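Local coordinates for protein ribose transcriptional regulator (Enterococcus faecium DO, PDB 4RK1) that binds ribose in the cleft of its sugar-binding domain and, as a LacI-family member, probably regulates transcription according to that sugar, at residues 188-194 against 216-222; 230-236 against 269-275; 236-242 against 265-269. All coordinates share one frame; numbering follows the deposited sequence.

Contact 1 (188-194 against 216-222); sequences VFALNDE and IIGYDNI. With RIB (alpha-D-ribofuranose), chain K.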
loop_
_atom_site.group_PDB
_atom_site.type_symbol
_atom_site.label_atom_id
_atom_site.label_comp_id
_atom_site.label_asym_id
_atom_site.label_seq_id
_atom_site.Cartn_x
_atom_site.Cartn_y
_atom_site.Cartn_z
ATOM N N VAL B 188 -24.234 4.248 -4.245
ATOM C CA VAL B 188 -23.393 3.064 -4.082
ATOM C C VAL B 188 -22.685 3.083 -2.733
ATOM O O VAL B 188 -22.055 4.083 -2.377
ATOM C CB VAL B 188 -22.301 2.966 -5.172
ATOM C CG1 VAL B 188 -21.525 1.653 -5.038
ATOM C CG2 VAL B 188 -22.906 3.096 -6.563
ATOM N N PHE B 189 -22.786 1.981 -2.000
ATOM C CA PHE B 189 -21.951 1.741 -0.817
ATOM C C PHE B 189 -20.905 0.698 -1.188
ATOM O O PHE B 189 -21.229 -0.467 -1.420
ATOM C CB PHE B 189 -22.802 1.276 0.372
ATOM C CG PHE B 189 -22.017 0.993 1.653
ATOM C CD1 PHE B 189 -20.842 1.672 1.964
ATOM C CD2 PHE B 189 -22.489 0.058 2.566
ATOM C CE1 PHE B 189 -20.148 1.402 3.134
ATOM C CE2 PHE B 189 -21.803 -0.206 3.743
ATOM C CZ PHE B 189 -20.630 0.468 4.028
ATOM N N ALA B 190 -19.654 1.141 -1.276
ATOM C CA ALA B 190 -18.510 0.262 -1.515
ATOM C C ALA B 190 -17.931 -0.143 -0.177
ATOM O O ALA B 190 -17.652 0.711 0.656
ATOM C CB ALA B 190 -17.456 0.978 -2.351
ATOM N N LEU B 191 -17.734 -1.439 0.034
ATOM C CA LEU B 191 -17.391 -1.920 1.375
ATOM C C LEU B 191 -15.934 -1.654 1.806
ATOM O O LEU B 191 -15.568 -1.905 2.953
ATOM C CB LEU B 191 -17.785 -3.379 1.555
ATOM C CG LEU B 191 -19.212 -3.617 2.078
ATOM C CD1 LEU B 191 -19.336 -3.167 3.530
ATOM C CD2 LEU B 191 -20.265 -2.924 1.245
ATOM N N ASN B 192 -15.124 -1.153 0.889
ATOM C CA ASN B 192 -13.895 -0.435 1.253
ATOM C C ASN B 192 -13.520 0.593 0.204
ATOM O O ASN B 192 -14.130 0.661 -0.874
ATOM C CB ASN B 192 -12.720 -1.370 1.617
ATOM C CG ASN B 192 -12.047 -2.027 0.418
ATOM O OD1 ASN B 192 -12.459 -1.890 -0.739
ATOM N ND2 ASN B 192 -10.974 -2.753 0.709
ATOM N N ASP B 193 -12.550 1.428 0.547
ATOM C CA ASP B 193 -12.139 2.522 -0.328
ATOM C C ASP B 193 -11.530 2.023 -1.645
ATOM O O ASP B 193 -11.742 2.625 -2.702
ATOM C CB ASP B 193 -11.173 3.448 0.408
ATOM C CG ASP B 193 -11.846 4.217 1.566
ATOM O OD1 ASP B 193 -13.094 4.401 1.560
ATOM O OD2 ASP B 193 -11.115 4.646 2.482
ATOM N N GLU B 194 -10.803 0.912 -1.583
ATOM C CA GLU B 194 -10.205 0.334 -2.785
ATOM C C GLU B 194 -11.277 -0.020 -3.824
ATOM O O GLU B 194 -11.161 0.344 -4.988
ATOM C CB GLU B 194 -9.365 -0.882 -2.425
ATOM C CG GLU B 194 -8.149 -0.521 -1.594
ATOM C CD GLU B 194 -7.001 0.008 -2.432
ATOM O OE1 GLU B 194 -6.541 -0.725 -3.325
ATOM O OE2 GLU B 194 -6.542 1.143 -2.179
ATOM N N ILE B 216 -21.305 7.904 -4.328
ATOM C CA ILE B 216 -20.530 6.782 -3.824
ATOM C C ILE B 216 -20.005 7.075 -2.428
ATOM O O ILE B 216 -19.413 8.131 -2.189
ATOM C CB ILE B 216 -19.345 6.452 -4.754
ATOM C CG1 ILE B 216 -19.862 6.131 -6.174
ATOM C CG2 ILE B 216 -18.547 5.279 -4.196
ATOM C CD1 ILE B 216 -18.775 6.104 -7.223
ATOM N N ILE B 217 -20.228 6.133 -1.517
ATOM C CA ILE B 217 -19.581 6.159 -0.206
ATOM C C ILE B 217 -18.744 4.891 -0.015
ATOM O O ILE B 217 -19.185 3.786 -0.327
ATOM C CB ILE B 217 -20.587 6.384 0.949
ATOM C CG1 ILE B 217 -19.862 6.375 2.305
ATOM C CG2 ILE B 217 -21.680 5.322 0.960
ATOM C CD1 ILE B 217 -20.701 6.887 3.439
ATOM N N GLY B 218 -17.513 5.074 0.466
ATOM C CA GLY B 218 -16.581 3.981 0.697
ATOM C C GLY B 218 -16.452 3.617 2.167
ATOM O O GLY B 218 -17.336 3.895 2.977
ATOM N N TYR B 219 -15.346 2.969 2.506
ATOM C CA TYR B 219 -15.103 2.535 3.885
ATOM C C TYR B 219 -13.611 2.378 4.131
ATOM O O TYR B 219 -12.923 1.687 3.358
ATOM C CB TYR B 219 -15.818 1.198 4.180
ATOM C CG TYR B 219 -16.198 1.007 5.635
ATOM C CD1 TYR B 219 -15.248 0.638 6.592
ATOM C CD2 TYR B 219 -17.518 1.205 6.059
ATOM C CE1 TYR B 219 -15.603 0.463 7.925
ATOM C CE2 TYR B 219 -17.883 1.040 7.383
ATOM C CZ TYR B 219 -16.934 0.667 8.317
ATOM O OH TYR B 219 -17.329 0.526 9.636
ATOM N N ASP B 220 -13.154 3.039 5.203
ATOM C CA ASP B 220 -11.805 2.952 5.819
ATOM C C ASP B 220 -11.237 4.345 6.097
ATOM O O ASP B 220 -10.699 4.583 7.163
ATOM C CB ASP B 220 -10.764 2.185 4.989
ATOM C CG ASP B 220 -10.975 0.691 5.001
ATOM O OD1 ASP B 220 -11.777 0.180 5.828
ATOM O OD2 ASP B 220 -10.329 0.034 4.159
ATOM N N ASN B 221 -11.364 5.238 5.117
ATOM C CA ASN B 221 -10.648 6.503 5.084
ATOM C C ASN B 221 -9.134 6.323 4.971
ATOM O O ASN B 221 -8.370 6.937 5.704
ATOM C CB ASN B 221 -10.999 7.381 6.297
ATOM C CG ASN B 221 -10.526 8.814 6.133
ATOM O OD1 ASN B 221 -10.647 9.401 5.056
ATOM N ND2 ASN B 221 -9.969 9.377 7.194
ATOM N N ILE B 222 -8.692 5.484 4.044
ATOM C CA ILE B 222 -7.259 5.429 3.725
ATOM C C ILE B 222 -6.857 6.776 3.117
ATOM O O ILE B 222 -7.712 7.514 2.617
ATOM C CB ILE B 222 -6.892 4.218 2.826
ATOM C CG1 ILE B 222 -7.651 4.239 1.484
ATOM C CG2 ILE B 222 -7.175 2.917 3.568
ATOM C CD1 ILE B 222 -7.126 3.239 0.470
HETATM O O5 RIB K . -9.952 -2.215 3.415
HETATM C C5 RIB K . -9.687 -3.588 3.734
HETATM C C4 RIB K . -10.793 -4.053 4.572
HETATM O O4 RIB K . -10.592 -5.420 4.974
HETATM C C3 RIB K . -10.716 -3.058 5.720
HETATM O O3 RIB K . -11.965 -2.394 5.725
HETATM C C2 RIB K . -10.393 -3.924 6.920
HETATM O O2 RIB K . -11.236 -3.663 8.030
HETATM C C1 RIB K . -10.373 -5.375 6.395
HETATM O O1 RIB K . -11.258 -6.227 7.096
#
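The carboxylate of Asp-193 fits into the bend that the chain makes from Gly-218 to Ile-222, after two parallel strands, 188-190 and 216-218, have run side by side. Asp-193 OD2 sits in the concave side of that bend: Ile-222 N lies 3.0 Å from Asp-193 OD2, nearly along its C-O axis, and Asn-221 N adds a weak bond. OD1 turns the other way, 2.8 Å from Tyr-219 N, and is hydrogen-bonded to Thr-234 OG1. Gly-218 has no side chain, and its backbone lies close beside this oxygen. Next to the carboxylate, Ile-222 CG1 packs on Asp-193 CB, and its CD1 continues to Glu-194 OE2, whose partner oxygen OE1 pairs with Lys-170.

In the strands, Ile-217 N donates to Val-188 O and Ala-190 N to Ile-217 O. On one face of the sheet Phe-189 has its CG anti to the backbone N (chi1 180°), which carries the ring alongside the neighbouring strand. Its CD1 meets Ile-217 CG2 at 3.9 Å, while CZ meets Tyr-219 CD2 at 3.8 Å, the tyrosine carbon lying at the phenylalanine edge. Leu-191 CD2 lies over one face of the Phe-189 ring, toward its rim. Val-188 and Ile-216 meet on the other face of the sheet, which helix 193-205 covers.

Beyond the strand ends, Asn-192 and Asp-220 project into the sugar pocket. Asp-220 OD1 accepts from ribose O3 at 2.6 Å, and Asn-192 ND2 is directed at ribose O5. Asn-192 OD1 caps Leu-195 N, which ties the amide to the start of helix 193-205. Ligand-binding loops at the carboxyl ends of parallel strands that a beta-alpha-beta crossover connects are characteristic of the periplasmic-binding-protein fold of LacI-family regulators.

Contact 2 (230-236 against 269-275); sequences PKLTTIA and RFEKRFS. Unlike the reference sequence in segment 269-275: Phe-270 (reference Leu).
Thr-234 and Glu-271 form a hydrogen-bonded pair of an antiparallel ladder: Glu-271 N meets Thr-234 O at 2.8 Å, and Thr-234 N returns a bond to Glu-271 O. Ala-236 and Arg-269 repeat the pattern two residues on, with Ile-235 and Phe-270 as the non-hydrogen-bonded pair between them. Past the ladder, Phe-274 N donates to Lys-231 O.

Side chains replace the regular backbone pairing where the strands end. Thr-233 OG1 accepts from Arg-273 N at 2.7 Å, and Ser-275 OG accepts from Thr-233 N at 2.8 Å; this hydroxyl is also bonded to Ile-216 O of the next strand. A water beside Thr-233 OG1 makes a weak bond to Arg-273 O. The side chain of Arg-273, extended from CG to NE, runs beside Thr-234 and brings NH1 to Leu-232 O at 2.8 Å, the oxygen lying in the guanidinium plane. Glu-271 CB lies over the rim of one face of that guanidinium, and NH2 bonds to Asn-221 OD1. Lys-231 turns its amine away, to a salt bridge with Glu-205 of the second subunit.

Apolar contacts divide between the two faces. Ile-235 CD1 is 3.6 Å from Phe-270 CD1, at the edge of the ring, the two side chains crossing at about a right angle. Thr-233 CG2, the branch anti to the backbone nitrogen, approaches Phe-270 CZ at 3.5 Å. On the other face Ala-236 CB rests on Glu-271 CG, also at 3.5 Å. Pro-230, which follows a cis peptide bond, lays CB 4.0 Å from Phe-274 CB.

Hydroxyl and guanidinium groups thus satisfy backbone N-H and C=O groups that the ladder no longer pairs, so cohesion extends beyond the regular strands through polar side chains together with one further backbone bond, with an apolar patch around Phe-270.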
loop_
_atom_site.group_PDB
_atom_site.type_symbol
_atom_site.label_atom_id
_atom_site.label_comp_id
_atom_site.label_asym_id
_atom_site.label_seq_id
_atom_site.Cartn_x
_atom_site.Cartn_y
_atom_site.Cartn_z
ATOM N N PRO B 230 -13.700 13.474 -7.493
ATOM C CA PRO B 230 -13.865 14.188 -6.233
ATOM C C PRO B 230 -13.327 13.379 -5.048
ATOM O O PRO B 230 -13.277 12.140 -5.107
ATOM C CB PRO B 230 -15.389 14.320 -6.127
ATOM C CG PRO B 230 -15.898 13.094 -6.808
ATOM C CD PRO B 230 -14.963 12.864 -7.952
ATOM N N LYS B 231 -12.971 14.073 -3.970
ATOM C CA LYS B 231 -12.553 13.399 -2.755
ATOM C C LYS B 231 -13.673 12.503 -2.233
ATOM O O LYS B 231 -14.852 12.873 -2.245
ATOM C CB LYS B 231 -12.133 14.390 -1.694
ATOM C CG LYS B 231 -10.894 15.214 -2.027
ATOM C CD LYS B 231 -10.723 16.293 -0.964
ATOM C CE LYS B 231 -9.310 16.821 -0.838
ATOM N NZ LYS B 231 -8.766 17.346 -2.108
ATOM N N LEU B 232 -13.282 11.317 -1.779
ATOM C CA LEU B 232 -14.225 10.267 -1.456
ATOM C C LEU B 232 -14.807 10.420 -0.060
ATOM O O LEU B 232 -14.092 10.489 0.937
ATOM C CB LEU B 232 -13.552 8.905 -1.596
ATOM C CG LEU B 232 -14.383 7.653 -1.292
ATOM C CD1 LEU B 232 -15.603 7.546 -2.197
ATOM C CD2 LEU B 232 -13.523 6.406 -1.443
ATOM N N THR B 233 -16.129 10.452 -0.023
ATOM C CA THR B 233 -16.900 10.372 1.188
ATOM C C THR B 233 -16.827 8.942 1.660
ATOM O O THR B 233 -16.969 8.015 0.863
ATOM C CB THR B 233 -18.343 10.821 0.898
ATOM O OG1 THR B 233 -18.325 12.227 0.619
ATOM C CG2 THR B 233 -19.279 10.530 2.053
ATOM N N THR B 234 -16.585 8.750 2.951
ATOM C CA THR B 234 -16.266 7.421 3.462
ATOM C C THR B 234 -16.496 7.310 4.971
ATOM O O THR B 234 -16.664 8.315 5.654
ATOM C CB THR B 234 -14.797 7.055 3.108
ATOM O OG1 THR B 234 -14.540 5.687 3.425
ATOM C CG2 THR B 234 -13.797 7.951 3.844
ATOM N N ILE B 235 -16.534 6.077 5.467
ATOM C CA ILE B 235 -16.551 5.804 6.909
ATOM C C ILE B 235 -15.125 5.592 7.387
ATOM O O ILE B 235 -14.448 4.666 6.964
ATOM C CB ILE B 235 -17.392 4.556 7.236
ATOM C CG1 ILE B 235 -18.801 4.687 6.647
ATOM C CG2 ILE B 235 -17.422 4.294 8.734
ATOM C CD1 ILE B 235 -19.534 5.956 7.031
ATOM N N ALA B 236 -14.657 6.466 8.269
ATOM C CA ALA B 236 -13.289 6.393 8.734
ATOM C C ALA B 236 -13.162 5.384 9.864
ATOM O O ALA B 236 -13.832 5.506 10.869
ATOM C CB ALA B 236 -12.815 7.761 9.217
ATOM N N ARG B 269 -16.204 6.955 12.195
ATOM C CA ARG B 269 -16.921 8.201 11.959
ATOM C C ARG B 269 -17.076 8.524 10.505
ATOM O O ARG B 269 -16.303 8.100 9.657
ATOM C CB ARG B 269 -16.249 9.378 12.646
ATOM C CG ARG B 269 -14.857 9.709 12.166
ATOM C CD ARG B 269 -14.125 10.583 13.181
ATOM N NE ARG B 269 -14.012 9.908 14.480
ATOM C CZ ARG B 269 -14.783 10.127 15.550
ATOM N NH1 ARG B 269 -14.576 9.422 16.657
ATOM N NH2 ARG B 269 -15.759 11.035 15.537
ATOM N N PHE B 270 -18.089 9.321 10.244
ATOM C CA PHE B 270 -18.454 9.661 8.904
ATOM C C PHE B 270 -17.538 10.763 8.423
ATOM O O PHE B 270 -17.325 11.743 9.135
ATOM C CB PHE B 270 -19.891 10.133 8.885
ATOM C CG PHE B 270 -20.388 10.387 7.516
ATOM C CD1 PHE B 270 -20.706 9.333 6.690
ATOM C CD2 PHE B 270 -20.486 11.674 7.034
ATOM C CE1 PHE B 270 -21.139 9.561 5.412
ATOM C CE2 PHE B 270 -20.931 11.904 5.758
ATOM C CZ PHE B 270 -21.253 10.846 4.948
ATOM N N GLU B 271 -16.958 10.586 7.241
ATOM C CA GLU B 271 -16.087 11.614 6.649
ATOM C C GLU B 271 -16.749 12.118 5.384
ATOM O O GLU B 271 -16.696 11.466 4.338
ATOM C CB GLU B 271 -14.689 11.063 6.338
ATOM C CG GLU B 271 -13.886 10.615 7.539
ATOM C CD GLU B 271 -13.518 11.750 8.480
ATOM O OE1 GLU B 271 -13.526 12.915 8.048
ATOM O OE2 GLU B 271 -13.218 11.478 9.662
ATOM N N LYS B 272 -17.389 13.277 5.493
ATOM C CA LYS B 272 -18.183 13.813 4.408
ATOM C C LYS B 272 -17.306 14.602 3.468
ATOM O O LYS B 272 -16.717 15.612 3.853
ATOM C CB LYS B 272 -19.303 14.715 4.939
ATOM C CG LYS B 272 -20.345 15.030 3.877
ATOM C CD LYS B 272 -21.449 15.937 4.394
ATOM C CE LYS B 272 -22.345 16.386 3.250
ATOM N NZ LYS B 272 -23.508 17.189 3.713
ATOM N N ARG B 273 -17.229 14.153 2.222
ATOM C CA ARG B 273 -16.430 14.847 1.232
ATOM C C ARG B 273 -17.327 15.175 0.042
ATOM O O ARG B 273 -18.374 15.800 0.240
ATOM C CB ARG B 273 -15.146 14.060 0.901
ATOM C CG ARG B 273 -14.289 13.805 2.134
ATOM C CD ARG B 273 -12.843 13.517 1.792
ATOM N NE ARG B 273 -12.043 13.316 2.988
ATOM C CZ ARG B 273 -11.788 12.143 3.557
ATOM N NH1 ARG B 273 -12.252 10.992 3.052
ATOM N NH2 ARG B 273 -11.049 12.119 4.648
ATOM N N PHE B 274 -16.972 14.754 -1.168
ATOM C CA PHE B 274 -17.623 15.308 -2.358
ATOM C C PHE B 274 -18.078 14.281 -3.377
ATOM O O PHE B 274 -18.384 14.631 -4.519
ATOM C CB PHE B 274 -16.679 16.331 -2.981
ATOM C CG PHE B 274 -16.494 17.546 -2.120
ATOM C CD1 PHE B 274 -17.472 18.527 -2.072
ATOM C CD2 PHE B 274 -15.373 17.681 -1.312
ATOM C CE1 PHE B 274 -17.322 19.639 -1.254
ATOM C CE2 PHE B 274 -15.216 18.793 -0.495
ATOM C CZ PHE B 274 -16.193 19.775 -0.472
ATOM N N SER B 275 -18.191 13.028 -2.945
ATOM C CA SER B 275 -18.567 11.936 -3.833
ATOM C C SER B 275 -20.038 11.558 -3.695
ATOM O O SER B 275 -20.485 10.602 -4.330
ATOM C CB SER B 275 -17.685 10.708 -3.591
ATOM O OG SER B 275 -17.823 10.210 -2.278
HETATM O O HOH W 1 -20.253 13.786 -0.295
#

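Contact 3 (236-242 against 265-269); sequences AQPIFEL and RLPVR. With RIB (alpha-D-ribofuranose), chain K.
The stretch leading from strand 233-236 into helix 239-255 meets strand 263-271 here, beside the sugar pocket. Pro-238, the N-cap residue of the helix, lies against Leu-266 and Pro-267: its CG is 4.0 Å from Leu-266 CB, the two side chains crossing at a slant, and its CD is 3.4 Å from Pro-267 O. Leu-266 directs its side chain toward the helix. With CG anti to the carbonyl carbon (chi1 -54°), it extends CD1 to Leu-242 CA at 3.9 Å and on toward Leu-242 CD1 at 4.2 Å. Both leucines also pack on Val-105 of strand 103-107.

Pro-238 is the centre of an inverse gamma turn, which swings the chain out of the sheet and into the first helical turn, where Leu-242 N donates to Pro-238 O at 2.8 Å. Strand 263-271 and the connection from 236 to 239 are two of the chain segments that pass between the two lobes of the periplasmic-binding-protein fold.

Val-268 precedes the paired Arg-269 and sets its CB 3.4 Å from Ala-236 O; the same oxygen lies 3.3 Å from Val-268 CA in a CA-H...O contact. Gln-237, next to Ala-236, points away from segment 265-269, its CG passing Val-268 CG1 at 4.4 Å, and carries its amide group to the bound ribose.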
loop_
_atom_site.group_PDB
_atom_site.type_symbol
_atom_site.label_atom_id
_atom_site.label_comp_id
_atom_site.label_asym_id
_atom_site.label_seq_id
_atom_site.Cartn_x
_atom_site.Cartn_y
_atom_site.Cartn_z
ATOM N N ALA B 236 -14.657 6.466 8.269
ATOM C CA ALA B 236 -13.289 6.393 8.734
ATOM C C ALA B 236 -13.162 5.384 9.864
ATOM O O ALA B 236 -13.832 5.506 10.869
ATOM C CB ALA B 236 -12.815 7.761 9.217
ATOM N N GLN B 237 -12.310 4.382 9.675
ATOM C CA GLN B 237 -11.784 3.593 10.771
ATOM C C GLN B 237 -10.555 4.326 11.294
ATOM O O GLN B 237 -9.829 4.932 10.510
ATOM C CB GLN B 237 -11.363 2.210 10.286
ATOM C CG GLN B 237 -12.497 1.296 9.867
ATOM C CD GLN B 237 -12.031 -0.133 9.694
ATOM O OE1 GLN B 237 -11.899 -0.634 8.573
ATOM N NE2 GLN B 237 -11.751 -0.791 10.803
ATOM N N PRO B 238 -10.308 4.285 12.613
ATOM C CA PRO B 238 -9.092 4.912 13.135
ATOM C C PRO B 238 -7.918 3.935 12.966
ATOM O O PRO B 238 -7.516 3.254 13.921
ATOM C CB PRO B 238 -9.433 5.143 14.611
ATOM C CG PRO B 238 -10.350 4.005 14.950
ATOM C CD PRO B 238 -11.140 3.716 13.690
ATOM N N ILE B 239 -7.381 3.879 11.753
ATOM C CA ILE B 239 -6.549 2.748 11.311
ATOM C C ILE B 239 -5.234 2.690 12.079
ATOM O O ILE B 239 -4.856 1.660 12.627
ATOM C CB ILE B 239 -6.200 2.819 9.806
ATOM C CG1 ILE B 239 -7.455 3.013 8.951
ATOM C CG2 ILE B 239 -5.478 1.543 9.373
ATOM C CD1 ILE B 239 -7.162 3.431 7.533
ATOM N N PHE B 240 -4.539 3.818 12.105
ATOM C CA PHE B 240 -3.250 3.907 12.768
ATOM C C PHE B 240 -3.415 3.608 14.256
ATOM O O PHE B 240 -2.633 2.850 14.831
ATOM C CB PHE B 240 -2.662 5.312 12.534
ATOM C CG PHE B 240 -1.270 5.507 13.084
ATOM C CD1 PHE B 240 -0.162 5.088 12.368
ATOM C CD2 PHE B 240 -1.072 6.151 14.303
ATOM C CE1 PHE B 240 1.120 5.297 12.852
ATOM C CE2 PHE B 240 0.207 6.349 14.800
ATOM C CZ PHE B 240 1.303 5.922 14.074
ATOM N N GLU B 241 -4.444 4.196 14.868
ATOM C CA GLU B 241 -4.737 3.995 16.294
ATOM C C GLU B 241 -5.100 2.560 16.612
ATOM O O GLU B 241 -4.767 2.070 17.680
ATOM C CB GLU B 241 -5.888 4.901 16.758
ATOM C CG GLU B 241 -6.130 4.896 18.266
ATOM C CD GLU B 241 -7.398 5.630 18.683
ATOM O OE1 GLU B 241 -8.030 6.285 17.832
ATOM O OE2 GLU B 241 -7.768 5.550 19.871
ATOM N N LEU B 242 -5.813 1.910 15.692
ATOM C CA LEU B 242 -6.129 0.491 15.801
ATOM C C LEU B 242 -4.849 -0.335 15.904
ATOM O O LEU B 242 -4.730 -1.220 16.752
ATOM C CB LEU B 242 -6.964 0.052 14.592
ATOM C CG LEU B 242 -7.330 -1.417 14.449
ATOM C CD1 LEU B 242 -8.161 -1.873 15.632
ATOM C CD2 LEU B 242 -8.083 -1.631 13.144
ATOM N N ARG B 265 -13.233 -1.786 21.754
ATOM C CA ARG B 265 -13.929 -1.407 20.532
ATOM C C ARG B 265 -13.730 0.074 20.298
ATOM O O ARG B 265 -13.984 0.876 21.181
ATOM C CB ARG B 265 -15.419 -1.772 20.572
ATOM C CG ARG B 265 -16.073 -1.661 19.192
ATOM C CD ARG B 265 -17.434 -2.333 19.120
ATOM N NE ARG B 265 -17.345 -3.796 19.125
ATOM C CZ ARG B 265 -17.201 -4.571 18.047
ATOM N NH1 ARG B 265 -17.143 -5.889 18.201
ATOM N NH2 ARG B 265 -17.115 -4.058 16.820
ATOM N N LEU B 266 -13.248 0.423 19.105
ATOM C CA LEU B 266 -12.982 1.810 18.752
ATOM C C LEU B 266 -14.080 2.290 17.814
ATOM O O LEU B 266 -14.620 1.500 17.029
ATOM C CB LEU B 266 -11.615 1.946 18.084
ATOM C CG LEU B 266 -10.420 1.374 18.850
ATOM C CD1 LEU B 266 -9.169 1.478 17.997
ATOM C CD2 LEU B 266 -10.216 2.083 20.178
ATOM N N PRO B 267 -14.431 3.579 17.905
ATOM C CA PRO B 267 -15.506 4.098 17.100
ATOM C C PRO B 267 -15.055 4.398 15.686
ATOM O O PRO B 267 -13.873 4.586 15.428
ATOM C CB PRO B 267 -15.871 5.406 17.821
ATOM C CG PRO B 267 -14.567 5.873 18.364
ATOM C CD PRO B 267 -13.905 4.606 18.835
ATOM N N VAL B 268 -16.017 4.455 14.783
ATOM C CA VAL B 268 -15.782 4.913 13.419
ATOM C C VAL B 268 -16.386 6.293 13.329
ATOM O O VAL B 268 -17.019 6.756 14.278
ATOM C CB VAL B 268 -16.411 3.969 12.379
ATOM C CG1 VAL B 268 -15.770 2.594 12.469
ATOM C CG2 VAL B 268 -17.921 3.872 12.551
ATOM N N ARG B 269 -16.204 6.955 12.195
ATOM C CA ARG B 269 -16.921 8.201 11.959
ATOM C C ARG B 269 -17.076 8.524 10.505
ATOM O O ARG B 269 -16.303 8.100 9.657
ATOM C CB ARG B 269 -16.249 9.378 12.646
ATOM C CG ARG B 269 -14.857 9.709 12.166
ATOM C CD ARG B 269 -14.125 10.583 13.181
ATOM N NE ARG B 269 -14.012 9.908 14.480
ATOM C CZ ARG B 269 -14.783 10.127 15.550
ATOM N NH1 ARG B 269 -14.576 9.422 16.657
ATOM N NH2 ARG B 269 -15.759 11.035 15.537
HETATM O O5 RIB K . -9.952 -2.215 3.415
HETATM C C5 RIB K . -9.687 -3.588 3.734
HETATM C C4 RIB K . -10.793 -4.053 4.572
HETATM O O4 RIB K . -10.592 -5.420 4.974
HETATM C C3 RIB K . -10.716 -3.058 5.720
HETATM O O3 RIB K . -11.965 -2.394 5.725
HETATM C C2 RIB K . -10.393 -3.924 6.920
HETATM O O2 RIB K . -11.236 -3.663 8.030
HETATM C C1 RIB K . -10.373 -5.375 6.395
HETATM O O1 RIB K . -11.258 -6.227 7.096
#

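In the fold
From the N terminus, contact 1 comes first: it closes a loop around helix 193-205, completing the beta-alpha-beta unit of strands 187-190 and 215-218. Only then does contact 2 open, in series with it, joining strand 233-236 to the distant strand 263-271. Contact 3 is nested inside the loop closed by contact 2 and shares Ala-236 and Arg-269 with it, so the two follow one another along strand 263-271. Contacts 1 and 2 join because strands 215-218 and 233-236 are neighbours in one sheet. Contacts 1 and 3 meet through Asp-220 and Gln-237, and both reach the ribose.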